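Local structure of periplasmic oligopeptide-binding protein (Burkholderia pseudomallei, 3ZS6) at residues E24-N29 with Y233-P238; E57-A60 with W64-K67; L223-Y226 with Q230-Y233. The protein probably binds oligopeptides in the periplasm and hands them to an ABC transport system for uptake. All coordinates share one frame; numbering follows the deposited sequence.

Contact 1 of 3, residues E24-N29 with Y233-P238; sequences ESWTGN and YTYSIP
Trp26 and Tyr235 make this contact between them, as an edge-to-face aromatic pair. The phenol presents its CD1–CE1 edge to one face of the indole, over the six-membered ring: Tyr235 CD1 comes 3.5 Å from Trp26 CZ3, and Tyr235 CE1 lies 3.8 Å from Trp26 CE3. The ring centroids are 5.0 Å apart and the planes stand at 66°, tilted short of a perpendicular T. Trp26 sends its CG anti to the backbone N (chi1 178°), which carries the indole off the first turn of helix 26-35 toward the loop. On the other side, a similar chi1 of 169° swings the Tyr235 ring in to meet it, although its CB starts off alongside. The indole is tethered through NE1 to Asp495 O. Behind it the helix start is firmly tied: Ser25 OG caps Gly28 N at 2.9 Å, while Ser25 O takes both Asn29 N and Asn29 ND2, the amide arriving from above the carbonyl plane. Backbone groups of Glu24 and Trp26 bind the peptide, and the Trp26 side chain packs on an acidic side chain of it. Tyr235 thus supports, from the loop, an indole lining the peptide site of an OppA-type periplasmic binding protein.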
loop_
_atom_site.group_PDB
_atom_site.type_symbol
_atom_site.label_atom_id
_atom_site.label_comp_id
_atom_site.label_asym_id
_atom_site.label_seq_id
_atom_site.Cartn_x
_atom_site.Cartn_y
_atom_site.Cartn_z
ATOM N N GLU A 24 -7.683 -2.241 -0.976
ATOM C CA GLU A 24 -6.904 -1.029 -0.734
ATOM C C GLU A 24 -5.586 -1.288 -0.016
ATOM O O GLU A 24 -4.669 -0.466 -0.088
ATOM C CB GLU A 24 -7.673 -0.055 0.170
ATOM C CG GLU A 24 -8.946 0.519 -0.365
ATOM C CD GLU A 24 -9.548 1.502 0.622
ATOM O OE1 GLU A 24 -8.916 2.554 0.878
ATOM O OE2 GLU A 24 -10.644 1.215 1.142
ATOM N N SER A 25 -5.517 -2.381 0.740
ATOM C CA SER A 25 -4.430 -2.552 1.714
ATOM C C SER A 25 -3.359 -3.551 1.297
ATOM O O SER A 25 -3.552 -4.350 0.373
ATOM C CB SER A 25 -5.001 -2.996 3.066
ATOM O OG SER A 25 -5.399 -4.358 3.008
ATOM N N TRP A 26 -2.241 -3.515 2.019
ATOM C CA TRP A 26 -1.199 -4.522 1.888
ATOM C C TRP A 26 -1.820 -5.918 2.038
ATOM O O TRP A 26 -1.526 -6.828 1.262
ATOM C CB TRP A 26 -0.110 -4.324 2.955
ATOM C CG TRP A 26 0.983 -5.374 2.887
ATOM C CD1 TRP A 26 2.121 -5.320 2.135
ATOM C CD2 TRP A 26 1.028 -6.632 3.589
ATOM N NE1 TRP A 26 2.873 -6.459 2.325
ATOM C CE2 TRP A 26 2.227 -7.278 3.212
ATOM C CE3 TRP A 26 0.174 -7.271 4.496
ATOM C CZ2 TRP A 26 2.591 -8.537 3.706
ATOM C CZ3 TRP A 26 0.540 -8.519 4.990
ATOM C CH2 TRP A 26 1.744 -9.136 4.596
ATOM N N THR A 27 -2.679 -6.079 3.038
ATOM C CA THR A 27 -3.294 -7.377 3.281
ATOM C C THR A 27 -4.206 -7.784 2.117
ATOM O O THR A 27 -4.163 -8.921 1.664
ATOM C CB THR A 27 -4.101 -7.401 4.602
ATOM O OG1 THR A 27 -3.209 -7.263 5.722
ATOM C CG2 THR A 27 -4.874 -8.725 4.721
ATOM N N GLY A 28 -5.020 -6.847 1.634
ATOM C CA GLY A 28 -5.917 -7.122 0.522
ATOM C C GLY A 28 -5.179 -7.523 -0.748
ATOM O O GLY A 28 -5.597 -8.432 -1.469
ATOM N N ASN A 29 -4.076 -6.842 -1.032
ATOM C CA ASN A 29 -3.270 -7.182 -2.203
ATOM C C ASN A 29 -2.558 -8.530 -2.071
ATOM O O ASN A 29 -2.524 -9.301 -3.021
ATOM C CB ASN A 29 -2.257 -6.078 -2.519
ATOM C CG ASN A 29 -2.883 -4.923 -3.261
ATOM O OD1 ASN A 29 -2.860 -4.874 -4.498
ATOM N ND2 ASN A 29 -3.436 -3.970 -2.512
ATOM N N TYR A 233 5.296 -17.810 8.670
ATOM C CA TYR A 233 5.591 -16.582 7.940
ATOM C C TYR A 233 4.841 -15.454 8.642
ATOM O O TYR A 233 3.625 -15.350 8.507
ATOM C CB TYR A 233 5.060 -16.768 6.510
ATOM C CG TYR A 233 5.413 -15.726 5.464
ATOM C CD1 TYR A 233 4.883 -14.439 5.518
ATOM C CD2 TYR A 233 6.239 -16.051 4.383
ATOM C CE1 TYR A 233 5.181 -13.492 4.538
ATOM C CE2 TYR A 233 6.545 -15.114 3.397
ATOM C CZ TYR A 233 6.015 -13.837 3.484
ATOM O OH TYR A 233 6.313 -12.902 2.519
ATOM N N THR A 234 5.552 -14.620 9.402
ATOM C CA THR A 234 4.892 -13.543 10.135
ATOM C C THR A 234 4.773 -12.286 9.287
ATOM O O THR A 234 5.420 -12.152 8.254
ATOM C CB THR A 234 5.645 -13.153 11.439
ATOM O OG1 THR A 234 6.848 -12.438 11.113
ATOM C CG2 THR A 234 5.975 -14.384 12.283
ATOM N N TYR A 235 3.966 -11.346 9.758
ATOM C CA TYR A 235 3.848 -10.057 9.096
ATOM C C TYR A 235 5.099 -9.209 9.345
ATOM O O TYR A 235 5.706 -8.674 8.412
ATOM C CB TYR A 235 2.604 -9.329 9.595
ATOM C CG TYR A 235 2.547 -7.882 9.171
ATOM C CD1 TYR A 235 2.413 -7.537 7.830
ATOM C CD2 TYR A 235 2.622 -6.859 10.114
ATOM C CE1 TYR A 235 2.362 -6.211 7.432
ATOM C CE2 TYR A 235 2.562 -5.528 9.729
ATOM C CZ TYR A 235 2.431 -5.211 8.390
ATOM O OH TYR A 235 2.381 -3.892 8.009
ATOM N N SER A 236 5.498 -9.112 10.608
ATOM C CA SER A 236 6.665 -8.330 11.001
ATOM C C SER A 236 7.321 -8.953 12.236
ATOM O O SER A 236 7.266 -10.162 12.431
ATOM C CB SER A 236 6.243 -6.886 11.290
ATOM O OG SER A 236 7.334 -6.096 11.720
ATOM N N ILE A 237 7.939 -8.124 13.068
ATOM C CA ILE A 237 8.387 -8.562 14.390
ATOM C C ILE A 237 7.967 -7.515 15.426
ATOM O O ILE A 237 7.747 -6.361 15.073
ATOM C CB ILE A 237 9.915 -8.737 14.453
ATOM C CG1 ILE A 237 10.622 -7.517 13.859
ATOM C CG2 ILE A 237 10.347 -10.011 13.715
ATOM C CD1 ILE A 237 12.089 -7.447 14.221
ATOM N N PRO A 238 7.857 -7.909 16.705
ATOM C CA PRO A 238 7.466 -6.931 17.733
ATOM C C PRO A 238 8.466 -5.788 17.852
ATOM O O PRO A 238 9.671 -6.003 17.740
ATOM C CB PRO A 238 7.470 -7.749 19.032
ATOM C CG PRO A 238 7.389 -9.188 18.598
ATOM C CD PRO A 238 8.084 -9.252 17.265
#

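Contact 2 of 3, residues E57-A60 with W64-K67; sequences EHKA and WIFK
Trp64 and His58 lie flat against each other in an offset stack, with planes only 5° apart and the centroid of the six-membered ring of Trp64 4.1 Å from that of the His58 imidazole. Trp64 CZ2 is 3.4 Å from His58 CG. Further back, His58 CB sits over the same indole face, 3.6 Å from the centroid of the six-membered ring of Trp64, in a CH-pi contact. With CG beside its own backbone N (chi1 -71°), the Trp64 side chain leans back over the partner strand. The far end of the imidazole is held from the turn, His58 NE2 bonding to Pro61 O; one water also touches His58 NE2 and Trp64 NE1, but weakly in both cases.

Ile65 comes next, paired with Glu57 across the antiparallel ladder by two backbone bonds. Ile65 N gives to Glu57 O at 2.9 Å and 168°, close to straight, and Glu57 N returns to Ile65 O over the same length. On the face opposite the ring stack, Ile65 CG1 is pressed against Lys59 CG at 3.3 Å, a tight fit. The bent lysine chain drapes across the isoleucine and ends near Glu57, in a long salt bridge. Lys59 and Ala60 form a classic beta bulge as the first strand nears the turn.

Beyond Ile65 the pairing with strand 48-60 goes on, Lys67 bonding to the backbone of Gln54 and Ala55. The whole is the end of a hairpin, strand 48-60 against strand 63-68, at the surface. Strand 133-137 lines the far edge of 63-68, bonding to Trp64 and Phe66 through Val136 and Ile134, while helix 145-148 packs on Trp64 and Phe66 with Phe145, and Trp56 fits in beside both.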
loop_
_atom_site.group_PDB
_atom_site.type_symbol
_atom_site.label_atom_id
_atom_site.label_comp_id
_atom_site.label_asym_id
_atom_site.label_seq_id
_atom_site.Cartn_x
_atom_site.Cartn_y
_atom_site.Cartn_z
ATOM N N GLU A 57 4.318 -4.838 -25.107
ATOM C CA GLU A 57 5.177 -3.970 -25.889
ATOM C C GLU A 57 4.698 -2.526 -25.781
ATOM O O GLU A 57 3.499 -2.253 -25.872
ATOM C CB GLU A 57 5.177 -4.439 -27.350
ATOM C CG GLU A 57 6.184 -3.740 -28.247
ATOM C CD GLU A 57 6.398 -4.471 -29.571
ATOM O OE1 GLU A 57 6.391 -5.721 -29.582
ATOM O OE2 GLU A 57 6.578 -3.792 -30.601
ATOM N N HIS A 58 5.645 -1.614 -25.573
ATOM C CA HIS A 58 5.375 -0.182 -25.533
ATOM C C HIS A 58 5.418 0.374 -26.961
ATOM O O HIS A 58 6.455 0.854 -27.425
ATOM C CB HIS A 58 6.415 0.512 -24.648
ATOM C CG HIS A 58 6.005 1.872 -24.183
ATOM N ND1 HIS A 58 6.839 2.689 -23.451
ATOM C CD2 HIS A 58 4.849 2.558 -24.341
ATOM C CE1 HIS A 58 6.215 3.823 -23.182
ATOM N NE2 HIS A 58 5.005 3.769 -23.711
ATOM N N LYS A 59 4.298 0.258 -27.667
ATOM C CA LYS A 59 4.244 0.534 -29.100
ATOM C C LYS A 59 4.409 2.010 -29.443
ATOM O O LYS A 59 4.981 2.356 -30.472
ATOM C CB LYS A 59 2.945 -0.006 -29.697
ATOM C CG LYS A 59 2.790 -1.514 -29.579
ATOM C CD LYS A 59 3.455 -2.240 -30.736
ATOM C CE LYS A 59 2.469 -3.149 -31.451
ATOM N NZ LYS A 59 3.134 -4.288 -32.148
ATOM N N ALA A 60 3.898 2.870 -28.574
ATOM C CA ALA A 60 4.022 4.311 -28.735
ATOM C C ALA A 60 4.081 4.925 -27.343
ATOM O O ALA A 60 3.770 4.254 -26.363
ATOM C CB ALA A 60 2.846 4.864 -29.516
ATOM N N TRP A 64 0.292 0.840 -24.986
ATOM C CA TRP A 64 0.834 -0.477 -24.646
ATOM C C TRP A 64 -0.021 -1.599 -25.242
ATOM O O TRP A 64 -1.251 -1.513 -25.269
ATOM C CB TRP A 64 0.898 -0.660 -23.122
ATOM C CG TRP A 64 1.950 0.166 -22.434
ATOM C CD1 TRP A 64 1.826 1.457 -21.993
ATOM C CD2 TRP A 64 3.281 -0.247 -22.099
ATOM N NE1 TRP A 64 3.002 1.871 -21.413
ATOM C CE2 TRP A 64 3.909 0.844 -21.460
ATOM C CE3 TRP A 64 4.006 -1.434 -22.284
ATOM C CZ2 TRP A 64 5.227 0.788 -21.007
ATOM C CZ3 TRP A 64 5.312 -1.493 -21.830
ATOM C CH2 TRP A 64 5.910 -0.388 -21.195
ATOM N N ILE A 65 0.634 -2.655 -25.711
ATOM C CA ILE A 65 -0.064 -3.832 -26.215
ATOM C C ILE A 65 0.266 -5.024 -25.317
ATOM O O ILE A 65 1.433 -5.282 -25.035
ATOM C CB ILE A 65 0.362 -4.168 -27.665
ATOM C CG1 ILE A 65 -0.017 -3.035 -28.619
ATOM C CG2 ILE A 65 -0.276 -5.475 -28.133
ATOM C CD1 ILE A 65 -1.498 -2.927 -28.871
ATOM N N PHE A 66 -0.763 -5.735 -24.863
ATOM C CA PHE A 66 -0.576 -6.948 -24.071
ATOM C C PHE A 66 -1.109 -8.144 -24.849
ATOM O O PHE A 66 -2.266 -8.159 -25.279
ATOM C CB PHE A 66 -1.300 -6.846 -22.713
ATOM C CG PHE A 66 -0.720 -5.804 -21.784
ATOM C CD1 PHE A 66 -1.124 -4.480 -21.867
ATOM C CD2 PHE A 66 0.224 -6.151 -20.833
ATOM C CE1 PHE A 66 -0.602 -3.521 -21.013
ATOM C CE2 PHE A 66 0.756 -5.196 -19.974
ATOM C CZ PHE A 66 0.343 -3.877 -20.068
ATOM N N LYS A 67 -0.260 -9.142 -25.044
ATOM C CA LYS A 67 -0.677 -10.368 -25.711
ATOM C C LYS A 67 -0.979 -11.410 -24.656
ATOM O O LYS A 67 -0.094 -11.817 -23.901
ATOM C CB LYS A 67 0.408 -10.873 -26.668
ATOM C CG LYS A 67 0.483 -10.111 -27.978
ATOM C CD LYS A 67 -0.816 -10.225 -28.783
ATOM C CE LYS A 67 -1.063 -11.641 -29.297
ATOM N NZ LYS A 67 -1.384 -12.610 -28.203
HETATM O O HOH W 1 2.325 4.689 -21.855
#

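Contact 3 of 3, residues L223-Y226 with Q230-Y233; sequences LRMY and QIDY
Met225 meets Gln230 and Ile231 where the chain turns back after helix 219-227. Its carbonyl does the polar work: Met225 O accepts Gln230 N at 2.8 Å, a bond spanning five residues, and a weak one from Ile231 N at 3.5 Å. Beside it the glutamine chain, extended beyond CG, crosses the methionine and brings Gln230 OE1 3.4 Å from Met225 CG. On another side Ile231 pushes its CD1 against Met225 CB at 3.5 Å, a tight carbon pair; chi1 of -65° turns CG1 toward the helix to make it. Met225 CE and SD also lie near that methyl.

Tyr226 follows, its ring turned toward the outgoing chain. Tyr226 CD2 is 3.7 Å from Ile231 O and Tyr226 CE2 as near to Asp232 O, both met obliquely, with Tyr233 N at the ring edge. Its hydroxyl bonds to Glu252, and Lys482 both binds Tyr226 O and makes a cation-pi contact with the ring. Phe249 of helix 242-249 adds an edge-to-face neighbour. The loop lies against strand 6-11, the Asp232 carboxylate bonding to Thr8 N of that strand; its other oxygen bonds to Tyr484 OH, and Leu480 of strand 470-480 packs on Leu223 and Tyr226.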
loop_
_atom_site.group_PDB
_atom_site.type_symbol
_atom_site.label_atom_id
_atom_site.label_comp_id
_atom_site.label_asym_id
_atom_site.label_seq_id
_atom_site.Cartn_x
_atom_site.Cartn_y
_atom_site.Cartn_z
ATOM N N LEU A 223 4.311 -13.855 17.351
ATOM C CA LEU A 223 5.622 -14.436 17.653
ATOM C C LEU A 223 5.478 -15.760 18.401
ATOM O O LEU A 223 6.154 -16.740 18.087
ATOM C CB LEU A 223 6.464 -13.446 18.468
ATOM C CG LEU A 223 7.872 -13.864 18.903
ATOM C CD1 LEU A 223 8.707 -14.259 17.699
ATOM C CD2 LEU A 223 8.552 -12.739 19.684
ATOM N N ARG A 224 4.600 -15.774 19.398
ATOM C CA ARG A 224 4.311 -16.979 20.159
ATOM C C ARG A 224 3.851 -18.103 19.242
ATOM O O ARG A 224 4.294 -19.243 19.368
ATOM C CB ARG A 224 3.220 -16.705 21.192
ATOM C CG ARG A 224 3.622 -15.798 22.338
ATOM C CD ARG A 224 2.497 -15.747 23.375
ATOM N NE ARG A 224 2.808 -14.892 24.516
ATOM C CZ ARG A 224 2.068 -14.829 25.621
ATOM N NH1 ARG A 224 0.976 -15.576 25.733
ATOM N NH2 ARG A 224 2.419 -14.024 26.616
ATOM N N MET A 225 2.951 -17.781 18.321
ATOM C CA MET A 225 2.440 -18.788 17.402
ATOM C C MET A 225 3.522 -19.276 16.442
ATOM O O MET A 225 3.544 -20.442 16.059
ATOM C CB MET A 225 1.239 -18.241 16.624
ATOM C CG MET A 225 -0.038 -18.158 17.455
ATOM S SD MET A 225 -1.379 -17.290 16.609
ATOM C CE MET A 225 -0.762 -15.623 16.623
ATOM N N TYR A 226 4.411 -18.375 16.038
ATOM C CA TYR A 226 5.493 -18.750 15.147
ATOM C C TYR A 226 6.390 -19.737 15.887
ATOM O O TYR A 226 6.725 -20.806 15.367
ATOM C CB TYR A 226 6.277 -17.509 14.730
ATOM C CG TYR A 226 7.459 -17.769 13.825
ATOM C CD1 TYR A 226 8.693 -18.113 14.351
ATOM C CD2 TYR A 226 7.344 -17.642 12.441
ATOM C CE1 TYR A 226 9.792 -18.347 13.526
ATOM C CE2 TYR A 226 8.432 -17.869 11.605
ATOM C CZ TYR A 226 9.651 -18.224 12.158
ATOM O OH TYR A 226 10.736 -18.438 11.351
ATOM N N GLN A 230 2.796 -22.760 14.714
ATOM C CA GLN A 230 1.451 -22.538 14.182
ATOM C C GLN A 230 1.464 -21.627 12.942
ATOM O O GLN A 230 0.505 -21.591 12.173
ATOM C CB GLN A 230 0.558 -21.902 15.247
ATOM C CG GLN A 230 0.310 -22.745 16.487
ATOM C CD GLN A 230 -0.444 -21.965 17.554
ATOM O OE1 GLN A 230 0.156 -21.421 18.482
ATOM N NE2 GLN A 230 -1.764 -21.887 17.410
ATOM N N ILE A 231 2.550 -20.881 12.771
ATOM C CA ILE A 231 2.693 -19.938 11.666
ATOM C C ILE A 231 4.057 -20.144 11.018
ATOM O O ILE A 231 5.024 -20.420 11.714
ATOM C CB ILE A 231 2.609 -18.489 12.188
ATOM C CG1 ILE A 231 1.217 -18.212 12.749
ATOM C CG2 ILE A 231 2.955 -17.495 11.087
ATOM C CD1 ILE A 231 1.097 -16.866 13.441
ATOM N N ASP A 232 4.150 -20.011 9.699
ATOM C CA ASP A 232 5.441 -20.204 9.031
ATOM C C ASP A 232 6.076 -18.887 8.599
ATOM O O ASP A 232 7.247 -18.854 8.208
ATOM C CB ASP A 232 5.290 -21.077 7.779
ATOM C CG ASP A 232 4.566 -22.379 8.053
ATOM O OD1 ASP A 232 5.118 -23.225 8.783
ATOM O OD2 ASP A 232 3.451 -22.558 7.518
ATOM N N TYR A 233 5.296 -17.810 8.670
ATOM C CA TYR A 233 5.591 -16.582 7.940
ATOM C C TYR A 233 4.841 -15.454 8.642
ATOM O O TYR A 233 3.625 -15.350 8.507
ATOM C CB TYR A 233 5.060 -16.768 6.510
ATOM C CG TYR A 233 5.413 -15.726 5.464
ATOM C CD1 TYR A 233 4.883 -14.439 5.518
ATOM C CD2 TYR A 233 6.239 -16.051 4.383
ATOM C CE1 TYR A 233 5.181 -13.492 4.538
ATOM C CE2 TYR A 233 6.545 -15.114 3.397
ATOM C CZ TYR A 233 6.015 -13.837 3.484
ATOM O OH TYR A 233 6.313 -12.902 2.519
#

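Contacts 1 and 3 are neighbours that share Tyr233: one chain run leaves helix 219-227, turns in contact 3 and goes on to meet Trp26 in contact 1, beside the peptide site. They touch directly, Thr234 CG2 lying 3.5 Å from Tyr226 CD2, with centres about 14 Å apart. Contact 2 stands alone, about 33 and 43 Å between centres from contacts 1 and 3. Contact 3 is buried, contact 1 partly so, and contact 2 lies at the surface. Contact 1 joins remote segments through aromatic rings alone; contacts 2 and 3 close short turns with backbone bonds, one with a flat ring stack, the other with Met225-Ile231 packing and the Tyr226 ring against the loop backbone.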